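PDB 3N0R: response regulator from Caulobacter vibrioides, which probably acts as a phosphorylation-controlled anti-anti-sigma factor of the stress response, its receiver domain restraining a sigma-like domain that would otherwise sequester the anti-sigma factor. Local coordinates for residues 115-120 against 149-154; 35-40 against 124-129. The protein carries 1 engineered substitution. One frame throughout, in Å; residues are numbered along the deposited sequence.

Contact 1: residues 115-120 against 149-154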
loop_
_atom_site.group_PDB
_atom_site.type_symbol
_atom_site.label_atom_id
_atom_site.label_comp_id
_atom_site.label_asym_id
_atom_site.label_seq_id
_atom_site.Cartn_x
_atom_site.Cartn_y
_atom_site.Cartn_z
ATOM N N ARG A 115 -13.262 -6.127 4.526
ATOM C CA ARG A 115 -12.445 -7.303 4.800
ATOM C C ARG A 115 -11.876 -7.935 3.531
ATOM O O ARG A 115 -10.759 -8.435 3.539
ATOM C CB ARG A 115 -13.196 -8.316 5.677
ATOM C CG ARG A 115 -13.149 -7.910 7.157
ATOM C CD ARG A 115 -14.033 -8.712 8.067
ATOM N NE ARG A 115 -13.677 -10.124 8.163
ATOM C CZ ARG A 115 -12.736 -10.647 8.950
ATOM N NH1 ARG A 115 -11.939 -9.888 9.711
ATOM N NH2 ARG A 115 -12.582 -11.960 8.957
ATOM N N SER A 116 -12.621 -7.896 2.430
ATOM C CA SER A 116 -12.096 -8.441 1.178
ATOM C C SER A 116 -10.807 -7.732 0.770
ATOM O O SER A 116 -9.836 -8.366 0.351
ATOM C CB SER A 116 -13.133 -8.319 0.064
ATOM O OG SER A 116 -13.572 -6.978 -0.054
ATOM N N ARG A 117 -10.801 -6.411 0.891
ATOM C CA ARG A 117 -9.633 -5.637 0.493
ATOM C C ARG A 117 -8.459 -5.846 1.450
ATOM O O ARG A 117 -7.304 -5.907 1.020
ATOM C CB ARG A 117 -9.977 -4.155 0.390
ATOM C CG ARG A 117 -8.940 -3.347 -0.347
ATOM C CD ARG A 117 -8.746 -3.802 -1.800
ATOM N NE ARG A 117 -9.984 -3.783 -2.577
ATOM C CZ ARG A 117 -10.271 -2.905 -3.539
ATOM N NH1 ARG A 117 -9.408 -1.949 -3.874
ATOM N NH2 ARG A 117 -11.428 -2.994 -4.184
ATOM N N GLN A 118 -8.755 -5.999 2.737
ATOM C CA GLN A 118 -7.728 -6.345 3.704
ATOM C C GLN A 118 -7.070 -7.670 3.317
ATOM O O GLN A 118 -5.853 -7.769 3.290
ATOM C CB GLN A 118 -8.336 -6.461 5.100
ATOM C CG GLN A 118 -8.941 -5.177 5.622
ATOM C CD GLN A 118 -9.837 -5.433 6.808
ATOM O OE1 GLN A 118 -9.568 -6.323 7.610
ATOM N NE2 GLN A 118 -10.917 -4.669 6.921
ATOM N N ALA A 119 -7.878 -8.686 3.027
ATOM C CA ALA A 119 -7.344 -10.004 2.687
ATOM C C ALA A 119 -6.448 -9.927 1.449
ATOM O O ALA A 119 -5.369 -10.526 1.393
ATOM C CB ALA A 119 -8.468 -11.004 2.468
ATOM N N PHE A 120 -6.896 -9.174 0.452
ATOM C CA PHE A 120 -6.118 -9.008 -0.751
ATOM C C PHE A 120 -4.803 -8.277 -0.489
ATOM O O PHE A 120 -3.749 -8.699 -0.955
ATOM C CB PHE A 120 -6.930 -8.262 -1.807
ATOM C CG PHE A 120 -6.208 -8.116 -3.096
ATOM C CD1 PHE A 120 -6.174 -9.164 -4.010
ATOM C CD2 PHE A 120 -5.521 -6.951 -3.390
ATOM C CE1 PHE A 120 -5.479 -9.046 -5.192
ATOM C CE2 PHE A 120 -4.825 -6.832 -4.573
ATOM C CZ PHE A 120 -4.808 -7.880 -5.471
ATOM N N GLY A 149 -10.746 -13.515 -3.541
ATOM C CA GLY A 149 -11.394 -13.602 -4.836
ATOM C C GLY A 149 -12.295 -12.411 -5.113
ATOM O O GLY A 149 -12.337 -11.892 -6.239
ATOM N N ASP A 150 -13.029 -11.971 -4.094
ATOM C CA ASP A 150 -13.893 -10.797 -4.250
ATOM C C ASP A 150 -13.075 -9.558 -4.597
ATOM O O ASP A 150 -13.411 -8.809 -5.521
ATOM C CB ASP A 150 -14.709 -10.526 -2.977
ATOM C CG ASP A 150 -15.911 -11.437 -2.834
ATOM O OD1 ASP A 150 -16.185 -12.232 -3.758
ATOM O OD2 ASP A 150 -16.595 -11.342 -1.792
ATOM N N ALA A 151 -12.009 -9.330 -3.839
ATOM C CA ALA A 151 -11.177 -8.161 -4.066
ATOM C C ALA A 151 -10.504 -8.225 -5.428
ATOM O O ALA A 151 -10.399 -7.213 -6.120
ATOM C CB ALA A 151 -10.145 -8.030 -2.963
ATOM N N GLN A 152 -10.044 -9.412 -5.820
ATOM C CA GLN A 152 -9.358 -9.554 -7.096
ATOM C C GLN A 152 -10.271 -9.150 -8.252
ATOM O O GLN A 152 -9.846 -8.472 -9.191
ATOM C CB GLN A 152 -8.863 -10.987 -7.273
ATOM C CG GLN A 152 -7.989 -11.196 -8.493
ATOM C CD GLN A 152 -7.410 -12.594 -8.545
ATOM O OE1 GLN A 152 -7.524 -13.362 -7.584
ATOM N NE2 GLN A 152 -6.784 -12.933 -9.664
ATOM N N ALA A 153 -11.530 -9.559 -8.179
ATOM C CA ALA A 153 -12.496 -9.198 -9.204
ATOM C C ALA A 153 -12.702 -7.686 -9.251
ATOM O O ALA A 153 -12.772 -7.103 -10.333
ATOM C CB ALA A 153 -13.818 -9.920 -8.982
ATOM N N GLU A 154 -12.806 -7.048 -8.081
ATOM C CA GLU A 154 -12.985 -5.591 -8.013
ATOM C C GLU A 154 -11.796 -4.847 -8.605
ATOM O O GLU A 154 -11.954 -3.860 -9.333
ATOM C CB GLU A 154 -13.213 -5.141 -6.565
ATOM C CG GLU A 154 -14.547 -5.582 -6.034
ATOM C CD GLU A 154 -14.715 -5.365 -4.548
ATOM O OE1 GLU A 154 -13.864 -4.702 -3.922
ATOM O OE2 GLU A 154 -15.710 -5.881 -3.998
HETATM O O HOH W 1 -12.232 -5.442 -1.936
HETATM O O HOH W 2 -15.808 -6.694 -1.498
#
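Ala151 presses its methyl group into the surface of helix 115-125 where that helix crosses helix 141-156 at a right angle, with the short axes 8.0 Å apart. The position illustrates how a small residue at a perpendicular crossing lets two backbones come close. Ala151 CB sits 3.3 Å from Ser116 O and 3.4 Å from Phe120 CB, one turn further on. Phe120 has its CG trans to its backbone N (chi1 -177°), which lays the ring alongside Ala151, near Gln152 and Ile155.

Beside this apolar point lies a polar cluster. The Arg117 side chain leaves at an angle to the other helix, but kinks at chi2 and chi3 bring its guanidinium round to Glu154. Arg117 NH2 donates to Glu154 OE1 over 3.0 Å, in the guanidinium plane and on the oxygen's anti lone pair, while the two planar groups are turned 53° apart. One water lies beside the salt bridge, in the guanidinium plane: it accepts from Arg117 NE at 2.9 Å and donates to Glu154 OE1 at 2.7 Å. Ser116 OG bonds to that water and also to a second one, which donates to Glu154 OE2 at 2.6 Å.

The other end of the guanidinium belongs to the receiver domain: Arg117 NH1 bonds Gln273, and Phe276 makes a cation-pi contact. Helices 130-137 and 141-156 probably form the helix-turn-helix of a sigma4-like domain, helix 141-156 being its second. Direct and water-borne bonds together tie down both carboxylate oxygens of the exposed Glu154, and the nearby arginine would be expected to stabilise its negative charge.

Contact 2: residues 35-40 against 124-129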
loop_
_atom_site.group_PDB
_atom_site.type_symbol
_atom_site.label_atom_id
_atom_site.label_comp_id
_atom_site.label_asym_id
_atom_site.label_seq_id
_atom_site.Cartn_x
_atom_site.Cartn_y
_atom_site.Cartn_z
ATOM N N ARG A 35 3.347 0.078 8.172
ATOM C CA ARG A 35 2.997 1.417 7.686
ATOM C C ARG A 35 2.633 1.385 6.202
ATOM O O ARG A 35 1.661 2.006 5.801
ATOM C CB ARG A 35 4.101 2.449 7.950
ATOM C CG ARG A 35 4.367 2.707 9.430
ATOM C CD ARG A 35 5.389 3.837 9.653
ATOM N NE ARG A 35 5.767 3.860 11.066
ATOM C CZ ARG A 35 6.898 3.383 11.573
ATOM N NH1 ARG A 35 7.862 2.912 10.789
ATOM N NH2 ARG A 35 7.073 3.391 12.887
ATOM N N ARG A 36 3.388 0.644 5.390
ATOM C CA ARG A 36 3.054 0.514 3.978
ATOM C C ARG A 36 1.634 -0.030 3.803
ATOM O O ARG A 36 0.826 0.504 3.028
ATOM C CB ARG A 36 4.064 -0.381 3.257
ATOM C CG ARG A 36 3.714 -0.625 1.794
ATOM C CD ARG A 36 4.737 -1.507 1.123
ATOM N NE ARG A 36 4.794 -2.820 1.754
ATOM C CZ ARG A 36 5.822 -3.648 1.635
ATOM N NH1 ARG A 36 6.874 -3.290 0.911
ATOM N NH2 ARG A 36 5.799 -4.822 2.253
ATOM N N TYR A 37 1.332 -1.099 4.530
ATOM C CA TYR A 37 -0.003 -1.689 4.503
ATOM C C TYR A 37 -1.071 -0.671 4.893
ATOM O O TYR A 37 -2.079 -0.511 4.197
ATOM C CB TYR A 37 -0.036 -2.887 5.461
ATOM C CG TYR A 37 -1.395 -3.519 5.684
ATOM C CD1 TYR A 37 -2.039 -4.230 4.676
ATOM C CD2 TYR A 37 -2.018 -3.438 6.921
ATOM C CE1 TYR A 37 -3.262 -4.837 4.896
ATOM C CE2 TYR A 37 -3.252 -4.035 7.147
ATOM C CZ TYR A 37 -3.863 -4.740 6.130
ATOM O OH TYR A 37 -5.074 -5.351 6.328
ATOM N N ALA A 38 -0.869 -0.003 6.027
ATOM C CA ALA A 38 -1.882 0.891 6.573
ATOM C C ALA A 38 -2.123 2.086 5.656
ATOM O O ALA A 38 -3.260 2.535 5.503
ATOM C CB ALA A 38 -1.491 1.342 7.974
ATOM N N ARG A 39 -1.053 2.613 5.070
ATOM C CA ARG A 39 -1.187 3.703 4.109
ATOM C C ARG A 39 -1.958 3.258 2.873
ATOM O O ARG A 39 -2.820 3.979 2.389
ATOM C CB ARG A 39 0.187 4.218 3.677
ATOM C CG ARG A 39 0.972 4.908 4.766
ATOM C CD ARG A 39 2.293 5.414 4.230
ATOM N NE ARG A 39 3.204 5.769 5.308
ATOM C CZ ARG A 39 4.469 6.119 5.128
ATOM N NH1 ARG A 39 4.986 6.223 3.902
ATOM N NH2 ARG A 39 5.223 6.357 6.188
ATOM N N ALA A 40 -1.634 2.078 2.337
ATOM C CA ALA A 40 -2.320 1.587 1.146
ATOM C C ALA A 40 -3.787 1.282 1.417
ATOM O O ALA A 40 -4.636 1.481 0.546
ATOM C CB ALA A 40 -1.611 0.359 0.583
ATOM N N ALA A 124 -1.352 -10.059 -1.385
ATOM C CA ALA A 124 -0.697 -9.506 -2.574
ATOM C C ALA A 124 0.326 -8.400 -2.279
ATOM O O ALA A 124 1.390 -8.357 -2.891
ATOM C CB ALA A 124 -1.741 -9.015 -3.573
ATOM N N LEU A 125 -0.001 -7.480 -1.378
ATOM C CA LEU A 125 0.916 -6.385 -1.061
ATOM C C LEU A 125 1.956 -6.789 -0.023
ATOM O O LEU A 125 3.141 -6.507 -0.184
ATOM C CB LEU A 125 0.152 -5.140 -0.596
ATOM C CG LEU A 125 1.011 -3.887 -0.393
ATOM C CD1 LEU A 125 1.569 -3.378 -1.719
ATOM C CD2 LEU A 125 0.191 -2.815 0.288
ATOM N N GLU A 126 1.511 -7.458 1.037
ATOM C CA GLU A 126 2.381 -7.728 2.171
ATOM C C GLU A 126 3.044 -9.103 2.131
ATOM O O GLU A 126 3.965 -9.369 2.896
ATOM C CB GLU A 126 1.614 -7.531 3.478
ATOM C CG GLU A 126 1.140 -6.086 3.647
ATOM C CD GLU A 126 2.291 -5.097 3.627
ATOM O OE1 GLU A 126 3.250 -5.317 4.391
ATOM O OE2 GLU A 126 2.252 -4.100 2.854
ATOM N N GLY A 127 2.584 -9.975 1.238
ATOM C CA GLY A 127 3.203 -11.276 1.058
ATOM C C GLY A 127 2.901 -12.324 2.112
ATOM O O GLY A 127 3.607 -13.325 2.195
ATOM N N PHE A 128 1.855 -12.133 2.910
ATOM C CA PHE A 128 1.435 -13.198 3.814
ATOM C C PHE A 128 0.816 -14.339 3.005
ATOM O O PHE A 128 0.184 -14.113 1.964
ATOM C CB PHE A 128 0.406 -12.679 4.824
ATOM C CG PHE A 128 0.976 -11.771 5.867
ATOM C CD1 PHE A 128 1.838 -12.266 6.828
ATOM C CD2 PHE A 128 0.633 -10.425 5.903
ATOM C CE1 PHE A 128 2.356 -11.435 7.803
ATOM C CE2 PHE A 128 1.153 -9.594 6.877
ATOM C CZ PHE A 128 2.013 -10.101 7.832
ATOM N N THR A 129 0.969 -15.566 3.490
ATOM C CA THR A 129 0.227 -16.686 2.919
ATOM C C THR A 129 -1.249 -16.546 3.303
ATOM O O THR A 129 -1.583 -15.829 4.256
ATOM C CB THR A 129 0.734 -18.021 3.471
ATOM O OG1 THR A 129 0.419 -18.093 4.866
ATOM C CG2 THR A 129 2.233 -18.148 3.278
#
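The junction between the sigma2-like and sigma4-like parts of the protein is made here: helix 31-42 meets the C-terminal end of helix 115-125 and the turn after it, through Arg36, Tyr37 and Ala40 on one side and Leu125 and Glu126 on the other.

Glu126 folds back at chi2 (-58°), which brings its carboxylate up against helix 31-42. Arg36 runs past it in the opposite sense and donates from NE to Glu126 OE2 over 3.1 Å, reaching the syn side of that oxygen 24° out of the carboxylate plane. A second, weak bond joins Arg36 NH2 to Glu126 OE1 at 3.4 Å. Glu126 OE1 has its stronger partner in Tyr77 OH and also makes a salt bridge to Arg73, so the buried carboxylate has two arginines and a phenol round it.

Tyr37 crosses the glutamate chain at about a right angle, with Tyr37 CD1 3.8 Å from Glu126 CG, and its hydroxyl bonds His81. On the apolar side, Leu125 CD2 rests against Ala40 CB at 3.7 Å.

In the fold
Both contacts draw on helix 115-125. Contact 1, partly buried, crosses its first turns with helix 141-156, inside the sigma4-like part; contact 2, buried nearer the centre of the chain, joins its far end to the sigma2-like helix 31-42. Each contains an arginine-glutamate bridge, at the edge of contact 1 and within contact 2: two waters join in the first, with Gln273 and Phe276 taking the rest of the arginine; Tyr77 and Arg73 share the glutamate of the second. The sites adjoin where Gln118 CB packs 3.7 Å from Tyr37 OH. Gln273 also bonds the carbonyl of Ala40 in contact 2, so one receiver-domain residue touches both, consistent with a receiver that restrains the sigma-like domain.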